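Local coordinates for protein endo-1,4-beta-xylanase (Bacteroides thetaiotaomicron VPI-5482, PDB 3KST) that probably hydrolyses O-glycosidic bonds in plant polysaccharides such as xylan, as a calcium-binding member of glycosyl hydrolase family 43, at residues F53-D56 and N60-R63; S180-Q185 and W229-K234; Y94-A99 and I103-S108; N208-K213 and Q276-Y281. One frame throughout, in Å; residues are numbered along the deposited sequence. Where two conformers were deposited one is given.

Interaction 1 (F53-D56 and N60-R63)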
loop_
_atom_site.group_PDB
_atom_site.type_symbol
_atom_site.label_atom_id
_atom_site.label_comp_id
_atom_site.label_asym_id
_atom_site.label_seq_id
_atom_site.Cartn_x
_atom_site.Cartn_y
_atom_site.Cartn_z
ATOM N N PHE A 53 -9.010 -3.023 10.594
ATOM C CA PHE A 53 -9.683 -1.927 11.324
ATOM C C PHE A 53 -10.786 -1.394 10.427
ATOM O O PHE A 53 -10.591 -1.329 9.211
ATOM C CB PHE A 53 -8.711 -0.788 11.641
ATOM C CG PHE A 53 -7.537 -1.206 12.466
ATOM C CD1 PHE A 53 -6.410 -1.731 11.850
ATOM C CD2 PHE A 53 -7.542 -1.057 13.851
ATOM C CE1 PHE A 53 -5.284 -2.126 12.610
ATOM C CE2 PHE A 53 -6.447 -1.436 14.628
ATOM C CZ PHE A 53 -5.295 -1.982 14.001
ATOM N N SER A 54 -11.941 -1.012 10.997
ATOM C CA SER A 54 -12.998 -0.367 10.217
ATOM C C SER A 54 -13.378 0.996 10.808
ATOM O O SER A 54 -13.164 1.256 11.989
ATOM C CB SER A 54 -14.252 -1.240 10.074
ATOM O OG SER A 54 -15.009 -1.283 11.266
ATOM N N SER A 55 -13.992 1.818 9.968
ATOM C CA SER A 55 -14.394 3.196 10.306
ATOM C C SER A 55 -15.527 3.719 9.430
ATOM O O SER A 55 -15.620 3.355 8.244
ATOM C CB SER A 55 -13.197 4.131 10.153
ATOM O OG SER A 55 -13.522 5.511 10.365
ATOM N N ASP A 56 -16.352 4.587 10.027
ATOM C CA ASP A 56 -17.435 5.296 9.355
ATOM C C ASP A 56 -17.019 6.697 8.873
ATOM O O ASP A 56 -17.584 7.224 7.895
ATOM C CB ASP A 56 -18.615 5.464 10.334
ATOM C CG ASP A 56 -19.257 4.154 10.718
ATOM O OD1 ASP A 56 -19.482 3.327 9.820
ATOM O OD2 ASP A 56 -19.597 3.958 11.901
ATOM N N ASN A 60 -12.311 7.897 13.685
ATOM C CA ASN A 60 -12.510 6.867 14.699
ATOM C C ASN A 60 -12.566 5.496 14.056
ATOM O O ASN A 60 -13.394 5.249 13.154
ATOM C CB ASN A 60 -13.786 7.130 15.466
ATOM C CG ASN A 60 -13.819 8.528 16.044
ATOM O OD1 ASN A 60 -13.093 8.845 16.999
ATOM N ND2 ASN A 60 -14.639 9.377 15.459
ATOM N N TRP A 61 -11.653 4.627 14.488
ATOM C CA TRP A 61 -11.508 3.266 13.950
ATOM C C TRP A 61 -11.824 2.234 15.021
ATOM O O TRP A 61 -11.590 2.480 16.202
ATOM C CB TRP A 61 -10.076 3.041 13.418
ATOM C CG TRP A 61 -9.794 3.933 12.242
ATOM C CD1 TRP A 61 -9.477 5.243 12.291
ATOM C CD2 TRP A 61 -9.867 3.591 10.856
ATOM N NE1 TRP A 61 -9.340 5.763 11.027
ATOM C CE2 TRP A 61 -9.576 4.763 10.121
ATOM C CE3 TRP A 61 -10.175 2.416 10.158
ATOM C CZ2 TRP A 61 -9.594 4.791 8.700
ATOM C CZ3 TRP A 61 -10.173 2.437 8.745
ATOM C CH2 TRP A 61 -9.880 3.616 8.044
ATOM N N LYS A 62 -12.370 1.093 14.619
ATOM C CA LYS A 62 -12.593 -0.015 15.556
ATOM C C LYS A 62 -11.896 -1.255 14.974
ATOM O O LYS A 62 -11.876 -1.432 13.744
ATOM C CB LYS A 62 -14.078 -0.274 15.845
ATOM C CG LYS A 62 -14.768 -1.449 15.147
ATOM C CD LYS A 62 -16.246 -1.558 15.526
ATOM C CE LYS A 62 -16.726 -2.996 15.421
ATOM N NZ LYS A 62 -18.200 -3.142 15.631
ATOM N N ARG A 63 -11.365 -2.100 15.854
ATOM C CA ARG A 63 -10.759 -3.368 15.428
ATOM C C ARG A 63 -11.827 -4.364 15.032
ATOM O O ARG A 63 -12.852 -4.503 15.714
ATOM C CB ARG A 63 -9.909 -3.987 16.515
ATOM C CG ARG A 63 -8.595 -3.315 16.682
ATOM C CD ARG A 63 -7.825 -4.005 17.774
ATOM N NE ARG A 63 -6.473 -3.491 17.879
ATOM C CZ ARG A 63 -5.466 -3.803 17.055
ATOM N NH1 ARG A 63 -5.652 -4.617 15.996
ATOM N NH2 ARG A 63 -4.269 -3.292 17.286
HETATM O O HOH W 1 -16.081 5.346 12.815
#
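Phe-53 and Arg-63 stand side by side as a non-hydrogen-bonded pair within the beta hairpin of strands 49-55 and 60-69. The hairpin belongs to a mixed sheet that also takes in the last strand, 293-305, which runs parallel to 60-69; a beta-propeller is the fold expected of the family. The hairpin strands run antiparallel. Ser-54 and Lys-62 form the hydrogen-bonded pair, with Ser-54 N to Lys-62 O and Lys-62 N to Ser-54 O both at 2.8 Å and both straight at 165°. The Phe-53 side chain can be traced outward over the face it shares with Trp-61 and Arg-63. CB lies 3.8 Å from Trp-61 CE3. With CG anti to the carbonyl carbon (chi1 -59°), the ring runs alongside the Arg-63 chain: CD2 faces Arg-63 CG, and CE2 lies against both CG, at 3.5 Å, and CZ of Arg-63. At the tip, CZ comes within 3.3 Å of Arg-63 NH1. Phe-53 CE2 sits over the middle of one guanidinium face, yet the planes are turned 46° apart, a tilted contact and not a flat stack. The guanidinium has polar partners elsewhere: NE in a salt bridge with Glu-18, NH2 on the carbonyl of Gly-43. On the same face, Ser-55 CB lies over the Trp-61 six-membered ring as a CH-pi contact, 3.4 Å from the centroid, while the indole NE1 bonds to Leu-58 O in the turn. Ser-55 OG accepts from the N-H groups of Asp-57 and Leu-58. It donates to Asn-60 O at 2.8 Å, from above the carbonyl plane, and a water bridges the same oxygen to Asp-56 N.

Interaction 2 (S180-Q185 and W229-K234)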
loop_
_atom_site.group_PDB
_atom_site.type_symbol
_atom_site.label_atom_id
_atom_site.label_comp_id
_atom_site.label_asym_id
_atom_site.label_seq_id
_atom_site.Cartn_x
_atom_site.Cartn_y
_atom_site.Cartn_z
ATOM N N SER A 180 18.066 12.956 -6.275
ATOM C CA SER A 180 18.549 13.296 -4.921
ATOM C C SER A 180 17.622 12.936 -3.757
ATOM O O SER A 180 18.036 12.236 -2.829
ATOM C CB SER A 180 18.911 14.784 -4.843
ATOM O OG SER A 180 19.241 15.122 -3.504
ATOM N N TRP A 181 16.363 13.378 -3.821
ATOM C CA TRP A 181 15.384 13.119 -2.740
ATOM C C TRP A 181 15.138 11.630 -2.516
ATOM O O TRP A 181 14.772 11.240 -1.408
ATOM C CB TRP A 181 14.045 13.830 -2.961
ATOM C CG TRP A 181 13.060 13.179 -3.929
ATOM C CD1 TRP A 181 12.897 13.457 -5.260
ATOM C CD2 TRP A 181 12.100 12.157 -3.618
ATOM N NE1 TRP A 181 11.921 12.658 -5.795
ATOM C CE2 TRP A 181 11.397 11.868 -4.813
ATOM C CE3 TRP A 181 11.780 11.442 -2.443
ATOM C CZ2 TRP A 181 10.392 10.885 -4.874
ATOM C CZ3 TRP A 181 10.773 10.491 -2.493
ATOM C CH2 TRP A 181 10.088 10.222 -3.703
ATOM N N GLU A 182 15.335 10.830 -3.575
ATOM C CA GLU A 182 15.191 9.363 -3.542
ATOM C C GLU A 182 16.435 8.603 -3.056
ATOM O O GLU A 182 16.378 7.383 -2.966
ATOM C CB GLU A 182 14.907 8.828 -4.969
ATOM C CG GLU A 182 13.680 9.380 -5.631
ATOM C CD GLU A 182 13.558 9.018 -7.096
ATOM O OE1 GLU A 182 14.597 8.777 -7.778
ATOM O OE2 GLU A 182 12.408 9.047 -7.577
ATOM N N LEU A 183 17.549 9.297 -2.811
ATOM C CA LEU A 183 18.816 8.719 -2.403
ATOM C C LEU A 183 19.367 9.382 -1.120
ATOM O O LEU A 183 20.563 9.695 -1.024
ATOM C CB LEU A 183 19.824 8.820 -3.575
ATOM C CG LEU A 183 19.406 8.108 -4.882
ATOM C CD1 LEU A 183 20.302 8.498 -6.051
ATOM C CD2 LEU A 183 19.390 6.617 -4.675
ATOM N N LEU A 184 18.479 9.615 -0.152
ATOM C CA LEU A 184 18.883 10.060 1.174
ATOM C C LEU A 184 19.485 8.890 1.978
ATOM O O LEU A 184 20.438 9.094 2.731
ATOM C CB LEU A 184 17.718 10.719 1.912
ATOM C CG LEU A 184 17.183 12.062 1.414
ATOM C CD1 LEU A 184 15.828 12.367 2.071
ATOM C CD2 LEU A 184 18.174 13.227 1.666
ATOM N N GLN A 185 18.941 7.673 1.838
ATOM C CA GLN A 185 19.464 6.502 2.541
ATOM C C GLN A 185 19.179 5.233 1.736
ATOM O O GLN A 185 18.034 4.984 1.402
ATOM C CB GLN A 185 18.846 6.395 3.931
ATOM C CG GLN A 185 19.344 5.244 4.742
ATOM C CD GLN A 185 18.832 5.244 6.180
ATOM O OE1 GLN A 185 18.539 6.295 6.758
ATOM N NE2 GLN A 185 18.743 4.061 6.769
ATOM N N TRP A 229 8.082 4.896 -18.007
ATOM C CA TRP A 229 7.669 5.855 -16.977
ATOM C C TRP A 229 8.480 7.141 -16.883
ATOM O O TRP A 229 9.722 7.084 -16.928
ATOM C CB TRP A 229 7.733 5.185 -15.603
ATOM C CG TRP A 229 6.968 3.935 -15.539
ATOM C CD1 TRP A 229 7.415 2.680 -15.825
ATOM C CD2 TRP A 229 5.593 3.809 -15.199
ATOM N NE1 TRP A 229 6.402 1.765 -15.651
ATOM C CE2 TRP A 229 5.264 2.436 -15.290
ATOM C CE3 TRP A 229 4.590 4.730 -14.833
ATOM C CZ2 TRP A 229 3.979 1.956 -15.015
ATOM C CZ3 TRP A 229 3.311 4.260 -14.575
ATOM C CH2 TRP A 229 3.008 2.879 -14.677
ATOM N N VAL A 230 7.769 8.274 -16.775
ATOM C CA VAL A 230 8.404 9.584 -16.570
ATOM C C VAL A 230 7.973 10.082 -15.188
ATOM O O VAL A 230 6.794 10.159 -14.881
ATOM C CB VAL A 230 8.117 10.633 -17.683
ATOM C CG1 VAL A 230 8.551 10.081 -19.048
ATOM C CG2 VAL A 230 6.660 11.080 -17.693
ATOM N N LYS A 231 8.963 10.368 -14.347
ATOM C CA LYS A 231 8.746 10.842 -12.992
ATOM C C LYS A 231 8.342 12.290 -13.028
ATOM O O LYS A 231 8.862 13.060 -13.860
ATOM C CB LYS A 231 10.018 10.702 -12.127
ATOM C CG LYS A 231 10.320 9.268 -11.686
ATOM C CD LYS A 231 11.717 9.130 -11.138
ATOM C CE LYS A 231 12.064 7.692 -10.708
ATOM N NZ LYS A 231 13.468 7.526 -10.271
ATOM N N TYR A 232 7.377 12.640 -12.178
ATOM C CA TYR A 232 6.953 14.035 -11.981
ATOM C C TYR A 232 8.190 14.864 -11.584
ATOM O O TYR A 232 8.946 14.458 -10.693
ATOM C CB TYR A 232 5.879 14.061 -10.899
ATOM C CG TYR A 232 5.376 15.428 -10.493
ATOM C CD1 TYR A 232 4.983 16.375 -11.447
ATOM C CD2 TYR A 232 5.227 15.751 -9.141
ATOM C CE1 TYR A 232 4.497 17.638 -11.048
ATOM C CE2 TYR A 232 4.727 16.967 -8.738
ATOM C CZ TYR A 232 4.355 17.908 -9.675
ATOM O OH TYR A 232 3.898 19.117 -9.185
ATOM N N SER A 233 8.377 16.004 -12.255
ATOM C CA SER A 233 9.553 16.841 -12.055
ATOM C C SER A 233 9.626 17.489 -10.661
ATOM O O SER A 233 10.723 17.779 -10.194
ATOM C CB SER A 233 9.654 17.911 -13.162
ATOM O OG SER A 233 10.968 18.433 -13.230
ATOM N N LYS A 234 8.468 17.704 -10.012
ATOM C CA LYS A 234 8.397 18.317 -8.664
ATOM C C LYS A 234 8.217 17.267 -7.549
ATOM O O LYS A 234 7.718 17.609 -6.435
ATOM C CB LYS A 234 7.258 19.358 -8.530
ATOM C CG LYS A 234 7.029 20.388 -9.670
ATOM C CD LYS A 234 7.867 21.656 -9.547
ATOM C CE LYS A 234 7.474 22.512 -8.326
ATOM N NZ LYS A 234 7.909 23.935 -8.481
#
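A salt bridge between Glu-182 and Lys-231 joins a 3-10 segment, in the loop between strands 172-175 and 189-197, to the short strand 230-231. It spans a wide gap: the CA atoms of the two residues are 11.5 Å apart, and only the side chains meet, coming from opposite directions. Lys-231 covers much of that distance because its chain is fully extended beyond CG (chi3 -179°, chi4 175°). Its NZ donates to Glu-182 OE1 at 3.0 Å, meeting that oxygen on the syn side and 17° out of the carboxylate plane. A second, weak bond runs from Lys-231 NZ to Glu-182 OE2 at 3.3 Å, so the ammonium straddles the carboxylate unevenly. Both ends have further partners. Glu-182 OE1 accepts from the backbone N-H groups of Glu-178 and Val-179, and OE2 bonds to the hydroxyl of Tyr-205, which together should fix the rotation of the buried carboxylate. Lys-231 NZ also donates to the carbonyl of Lys-176. Closer to the backbone, Glu-182 CG rests 3.5 Å above the ring plane of Trp-181, over its centre. The bridge thus joins the last strand of the sheet 189-197, 200-207, 216-222 and 230-231 to the loop leading into its first strand. Tyr-205 and Ala-207 of strand 200-207 and Ile-175 of strand 172-175 pack around it.

Interaction 3 (Y94-A99 and I103-S108)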
loop_
_atom_site.group_PDB
_atom_site.type_symbol
_atom_site.label_atom_id
_atom_site.label_comp_id
_atom_site.label_asym_id
_atom_site.label_seq_id
_atom_site.Cartn_x
_atom_site.Cartn_y
_atom_site.Cartn_z
ATOM N N TYR A 94 -9.708 -10.373 -2.030
ATOM C CA TYR A 94 -8.335 -10.844 -2.207
ATOM C C TYR A 94 -7.386 -9.975 -1.382
ATOM O O TYR A 94 -7.460 -8.746 -1.461
ATOM C CB TYR A 94 -7.943 -10.814 -3.696
ATOM C CG TYR A 94 -8.558 -11.965 -4.500
ATOM C CD1 TYR A 94 -9.949 -12.086 -4.648
ATOM C CD2 TYR A 94 -7.757 -12.957 -5.090
ATOM C CE1 TYR A 94 -10.513 -13.156 -5.360
ATOM C CE2 TYR A 94 -8.327 -14.020 -5.833
ATOM C CZ TYR A 94 -9.713 -14.092 -5.966
ATOM O OH TYR A 94 -10.329 -15.107 -6.646
ATOM N N LEU A 95 -6.562 -10.626 -0.550
ATOM C CA LEU A 95 -5.518 -9.990 0.234
ATOM C C LEU A 95 -4.161 -10.330 -0.406
ATOM O O LEU A 95 -3.772 -11.494 -0.444
ATOM C CB LEU A 95 -5.540 -10.497 1.687
ATOM C CG LEU A 95 -4.342 -10.240 2.606
ATOM C CD1 LEU A 95 -4.138 -8.757 2.703
ATOM C CD2 LEU A 95 -4.516 -10.957 3.965
ATOM N N PHE A 96 -3.454 -9.305 -0.879
ATOM C CA PHE A 96 -2.125 -9.438 -1.463
ATOM C C PHE A 96 -1.140 -8.914 -0.416
ATOM O O PHE A 96 -1.352 -7.859 0.160
ATOM C CB PHE A 96 -2.024 -8.666 -2.768
ATOM C CG PHE A 96 -2.626 -9.395 -3.919
ATOM C CD1 PHE A 96 -4.009 -9.416 -4.118
ATOM C CD2 PHE A 96 -1.819 -10.149 -4.762
ATOM C CE1 PHE A 96 -4.548 -10.155 -5.203
ATOM C CE2 PHE A 96 -2.357 -10.859 -5.819
ATOM C CZ PHE A 96 -3.708 -10.863 -6.038
ATOM N N TYR A 97 -0.056 -9.636 -0.190
ATOM C CA TYR A 97 0.849 -9.290 0.917
ATOM C C TYR A 97 2.231 -9.895 0.760
ATOM O O TYR A 97 2.461 -10.659 -0.168
ATOM C CB TYR A 97 0.221 -9.777 2.220
ATOM C CG TYR A 97 -0.001 -11.276 2.314
ATOM C CD1 TYR A 97 -1.103 -11.897 1.687
ATOM C CD2 TYR A 97 0.875 -12.082 3.035
ATOM C CE1 TYR A 97 -1.323 -13.307 1.775
ATOM C CE2 TYR A 97 0.663 -13.508 3.156
ATOM C CZ TYR A 97 -0.446 -14.100 2.518
ATOM O OH TYR A 97 -0.656 -15.464 2.621
ATOM N N SER A 98 3.135 -9.521 1.670
ATOM C CA SER A 98 4.463 -10.064 1.742
ATOM C C SER A 98 4.566 -10.904 2.992
ATOM O O SER A 98 3.941 -10.615 3.980
ATOM C CB SER A 98 5.485 -8.947 1.781
ATOM O OG SER A 98 5.330 -8.105 0.656
ATOM N N ALA A 99 5.335 -11.975 2.926
ATOM C CA ALA A 99 5.596 -12.849 4.068
ATOM C C ALA A 99 6.962 -13.483 3.818
ATOM O O ALA A 99 7.185 -14.018 2.744
ATOM C CB ALA A 99 4.469 -13.917 4.241
ATOM N N ILE A 103 6.051 -12.645 -2.104
ATOM C CA ILE A 103 4.696 -12.109 -2.324
ATOM C C ILE A 103 3.676 -13.238 -2.383
ATOM O O ILE A 103 3.932 -14.270 -3.005
ATOM C CB ILE A 103 4.605 -11.197 -3.543
ATOM C CG1 ILE A 103 5.090 -11.868 -4.839
ATOM C CG2 ILE A 103 5.483 -9.967 -3.277
ATOM C CD1 ILE A 103 4.829 -11.053 -6.083
ATOM N N CYS A 104 2.526 -12.983 -1.773
ATOM C CA CYS A 104 1.472 -13.959 -1.547
ATOM C C CYS A 104 0.084 -13.399 -1.704
ATOM O O CYS A 104 -0.139 -12.183 -1.580
ATOM C CB CYS A 104 1.572 -14.451 -0.094
ATOM S SG CYS A 104 3.110 -15.217 0.402
ATOM N N VAL A 105 -0.874 -14.315 -1.890
ATOM C CA VAL A 105 -2.272 -13.943 -1.996
ATOM C C VAL A 105 -3.146 -14.949 -1.249
ATOM O O VAL A 105 -2.922 -16.172 -1.351
ATOM C CB VAL A 105 -2.734 -13.773 -3.493
ATOM C CG1 VAL A 105 -2.516 -15.042 -4.306
ATOM C CG2 VAL A 105 -4.197 -13.297 -3.587
ATOM N N ALA A 106 -4.096 -14.401 -0.491
ATOM C CA ALA A 106 -5.103 -15.142 0.270
ATOM C C ALA A 106 -6.460 -14.579 -0.088
ATOM O O ALA A 106 -6.565 -13.503 -0.698
ATOM C CB ALA A 106 -4.849 -15.002 1.796
ATOM N N THR A 107 -7.513 -15.335 0.214
ATOM C CA THR A 107 -8.866 -14.885 -0.054
ATOM C C THR A 107 -9.784 -15.011 1.165
ATOM O O THR A 107 -9.528 -15.785 2.088
ATOM C CB THR A 107 -9.531 -15.612 -1.285
ATOM O OG1 THR A 107 -9.924 -16.946 -0.936
ATOM C CG2 THR A 107 -8.617 -15.664 -2.495
ATOM N N SER A 108 -10.876 -14.261 1.094
ATOM C CA SER A 108 -11.938 -14.239 2.100
ATOM C C SER A 108 -13.272 -13.923 1.456
ATOM O O SER A 108 -13.345 -13.246 0.440
ATOM C CB SER A 108 -11.632 -13.171 3.156
ATOM O OG SER A 108 -12.645 -13.042 4.173
#
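Four backbone hydrogen bonds join Leu-95 to Ala-106 and Tyr-97 to Cys-104 in antiparallel register. They range from 2.8 Å for Cys-104 N to Tyr-97 O to 2.9 Å for Leu-95 N to Ala-106 O, the most bent being the first, at 154°. CA-H...O contacts flank them, such as Val-105 CA to Leu-95 O at 3.3 Å. Three CH-pi contacts lie across the strands, each over a ring face. On one side of the sheet, Val-105 CG2 sits 3.6 Å from the Phe-96 centroid and Thr-107 CG2 3.8 Å from that of Tyr-94. The same Val-105 methyl touches the Tyr-94 edge. On the other side, with CG between the backbone N and the carbonyl carbon (chi1 61°), the Tyr-97 ring swings over Cys-104, whose CB packs 3.5 Å from the ring centroid. Cys-104 SG makes an oblique sulfur-aromatic contact at 4.6 Å from that centroid. Polar ends find partners beyond the hairpin: Tyr-97 OH bonds to Ser-73, and Ser-98 OG to the backbone N of Asp-130, predicted to modulate the catalytic acid. Phe-96 pairs through its backbone with Glu-83, a calcium ligand. Strands 80-87, 92-99 and 102-108 form an up-and-down antiparallel sheet, consistent with a blade of the five-bladed beta-propeller of family 43.

Interaction 4 (N208-K213 and Q276-Y281)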
loop_
_atom_site.group_PDB
_atom_site.type_symbol
_atom_site.label_atom_id
_atom_site.label_comp_id
_atom_site.label_asym_id
_atom_site.label_seq_id
_atom_site.Cartn_x
_atom_site.Cartn_y
_atom_site.Cartn_z
ATOM N N ASN A 208 13.601 5.767 -0.405
ATOM C CA ASN A 208 14.512 5.729 0.757
ATOM C C ASN A 208 14.173 4.620 1.703
ATOM O O ASN A 208 13.040 4.093 1.677
ATOM C CB ASN A 208 14.607 7.061 1.513
ATOM C CG ASN A 208 15.107 8.137 0.646
ATOM O OD1 ASN A 208 16.267 8.097 0.224
ATOM N ND2 ASN A 208 14.243 9.100 0.322
ATOM N N HIS A 209 15.176 4.190 2.474
ATOM C CA HIS A 209 14.939 3.226 3.560
ATOM C C HIS A 209 13.869 3.858 4.475
ATOM O O HIS A 209 13.965 5.037 4.808
ATOM C CB HIS A 209 16.219 3.003 4.364
ATOM C CG HIS A 209 16.186 1.784 5.225
ATOM N ND1 HIS A 209 15.398 1.678 6.348
ATOM C CD2 HIS A 209 16.890 0.628 5.153
ATOM C CE1 HIS A 209 15.585 0.497 6.909
ATOM N NE2 HIS A 209 16.505 -0.149 6.217
ATOM N N TYR A 210 12.862 3.087 4.876
ATOM C CA TYR A 210 11.747 3.610 5.717
ATOM C C TYR A 210 12.214 4.272 7.026
ATOM O O TYR A 210 11.527 5.150 7.569
ATOM C CB TYR A 210 10.673 2.537 5.982
ATOM C CG TYR A 210 10.996 1.531 7.044
ATOM C CD1 TYR A 210 10.734 1.813 8.413
ATOM C CD2 TYR A 210 11.564 0.304 6.724
ATOM C CE1 TYR A 210 11.039 0.881 9.426
ATOM C CE2 TYR A 210 11.880 -0.645 7.739
ATOM C CZ TYR A 210 11.604 -0.347 9.073
ATOM O OH TYR A 210 11.899 -1.272 10.042
ATOM N N GLU A 211 13.362 3.817 7.540
ATOM C CA GLU A 211 13.954 4.375 8.754
ATOM C C GLU A 211 14.437 5.811 8.620
ATOM O O GLU A 211 14.643 6.467 9.629
ATOM C CB GLU A 211 15.077 3.479 9.255
ATOM C CG GLU A 211 14.547 2.142 9.805
ATOM C CD GLU A 211 15.614 1.265 10.438
ATOM O OE1 GLU A 211 16.834 1.589 10.362
ATOM O OE2 GLU A 211 15.210 0.237 11.032
ATOM N N ASN A 212 14.635 6.296 7.397
ATOM C CA ASN A 212 15.095 7.667 7.191
ATOM C C ASN A 212 13.964 8.651 7.430
ATOM O O ASN A 212 12.842 8.424 6.965
ATOM C CB ASN A 212 15.634 7.868 5.769
ATOM C CG ASN A 212 16.551 9.060 5.676
ATOM O OD1 ASN A 212 16.118 10.132 5.322
ATOM N ND2 ASN A 212 17.818 8.875 6.039
ATOM N N LYS A 213 14.239 9.778 8.100
ATOM C CA LYS A 213 13.201 10.820 8.273
ATOM C C LYS A 213 12.680 11.386 6.952
ATOM O O LYS A 213 11.598 11.951 6.928
ATOM C CB LYS A 213 13.669 11.985 9.181
ATOM C CG LYS A 213 13.877 11.573 10.588
ATOM C CD LYS A 213 14.547 12.683 11.363
ATOM C CE LYS A 213 14.752 12.310 12.794
ATOM N NZ LYS A 213 15.590 13.331 13.447
ATOM N N GLN A 276 9.993 3.484 15.942
ATOM C CA GLN A 276 8.973 2.508 16.338
ATOM C C GLN A 276 8.060 2.907 17.499
ATOM O O GLN A 276 8.553 3.377 18.518
ATOM C CB GLN A 276 9.580 1.187 16.785
ATOM C CG GLN A 276 10.372 0.416 15.810
ATOM C CD GLN A 276 10.725 -0.947 16.395
ATOM O OE1 GLN A 276 9.854 -1.815 16.576
ATOM N NE2 GLN A 276 11.998 -1.137 16.713
ATOM N N PRO A 277 6.756 2.587 17.419
ATOM C CA PRO A 277 6.073 1.907 16.330
ATOM C C PRO A 277 5.574 2.944 15.326
ATOM O O PRO A 277 5.131 4.028 15.723
ATOM C CB PRO A 277 4.923 1.179 17.037
ATOM C CG PRO A 277 4.592 2.024 18.196
ATOM C CD PRO A 277 5.834 2.827 18.550
ATOM N N ARG A 278 5.707 2.668 14.034
ATOM C CA ARG A 278 5.083 3.543 13.038
ATOM C C ARG A 278 3.544 3.465 13.174
ATOM O O ARG A 278 2.984 2.416 13.558
ATOM C CB ARG A 278 5.532 3.185 11.626
ATOM C CG ARG A 278 7.020 3.469 11.373
ATOM C CD ARG A 278 7.498 2.850 10.075
ATOM N NE ARG A 278 7.453 1.384 10.198
ATOM C CZ ARG A 278 7.489 0.506 9.185
ATOM N NH1 ARG A 278 7.568 0.905 7.912
ATOM N NH2 ARG A 278 7.433 -0.797 9.468
ATOM N N THR A 279 2.888 4.585 12.885
ATOM C CA THR A 279 1.428 4.723 12.934
ATOM C C THR A 279 0.971 5.467 11.696
ATOM O O THR A 279 1.783 6.095 11.014
ATOM C CB THR A 279 0.950 5.406 14.232
ATOM O OG1 THR A 279 1.116 6.829 14.134
ATOM C CG2 THR A 279 1.710 4.859 15.471
ATOM N N SER A 280 -0.330 5.398 11.397
ATOM C CA SER A 280 -0.864 5.924 10.152
ATOM C C SER A 280 -1.747 7.147 10.291
ATOM O O SER A 280 -2.342 7.377 11.340
ATOM C CB SER A 280 -1.537 4.804 9.368
ATOM O OG SER A 280 -0.535 3.925 8.881
ATOM N N TYR A 281 -1.774 7.917 9.209
ATOM C CA TYR A 281 -2.400 9.251 9.096
ATOM C C TYR A 281 -3.047 9.397 7.717
ATOM O O TYR A 281 -2.742 8.641 6.797
ATOM C CB TYR A 281 -1.332 10.340 9.270
ATOM C CG TYR A 281 -0.646 10.303 10.624
ATOM C CD1 TYR A 281 -1.216 10.944 11.716
ATOM C CD2 TYR A 281 0.547 9.589 10.823
ATOM C CE1 TYR A 281 -0.621 10.893 12.966
ATOM C CE2 TYR A 281 1.160 9.518 12.062
ATOM C CZ TYR A 281 0.549 10.178 13.152
ATOM O OH TYR A 281 1.143 10.131 14.383
#
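Arg-278 lays its guanidinium on one face of the Tyr-210 ring. The group centres are 4.0 Å apart and the planes differ by 25°, which makes this a near-parallel stack. Arg-278 CZ lies 31° off the ring normal, so the cation-pi contact is off-centre, and the overlap falls on one side of the ring, with Arg-278 NH1 3.3 Å from Tyr-210 CD1. Tyr-210 CE1 in turn stands over the centre of the guanidinium. The Arg-278 chain bends at chi3 (-67°), which carries the flat group across the tyrosine, the two side chains crossing at about a right angle. On the opposite ring face lies Glu-211 CG, 3.7 Å above the plane, so the ring is sandwiched between that aliphatic stem and the arginine. Behind Tyr-210 is a type I turn from His-209 to Asn-212, closed by Asn-212 N to His-209 O at 3.0 Å. His-209 ND1 accepts from Glu-211 N at 3.2 Å, with the donor in the imidazole plane, and Tyr-210 O bonds to His-269 NE2. Arg-278 leads into strand 279-287; its side chain packs on Ala-25 and His-267. NH1 also makes a long, weak ion pair with Asp-26, the predicted proton acceptor, while Tyr-210 lies near Glu-190, the predicted proton donor. The arginine is thus placed over an electron-rich ring and near an acidic group, which would probably stabilise its positive charge beside the predicted catalytic acids.

How the interactions relate
Interactions 2 and 4 are the pair in direct touch: Leu-184 N to Asn-208 OD1 (2.7 Å) and Gln-185 OE1 to Asn-212 ND2 (2.8 Å) are probable hydrogen bonds, although the contact centres lie about 18 Å apart. Interaction 4 sits nearest the predicted catalytic pair, the side chain of Arg-278 about 4 Å from that of Asp-26, and the side chain of Tyr-210 about 5 Å from that of Glu-190. Interaction 3 reaches the site through Ser-98, whose side chain is about 4 Å from that of Asp-130, predicted to tune the proton donor, and about 8 Å from the calcium ion. Interactions 1 and 4 reach one sheet, nearest atoms about 7 Å apart, whereas interactions 1 and 2 lie on opposite sides of the chain's centre.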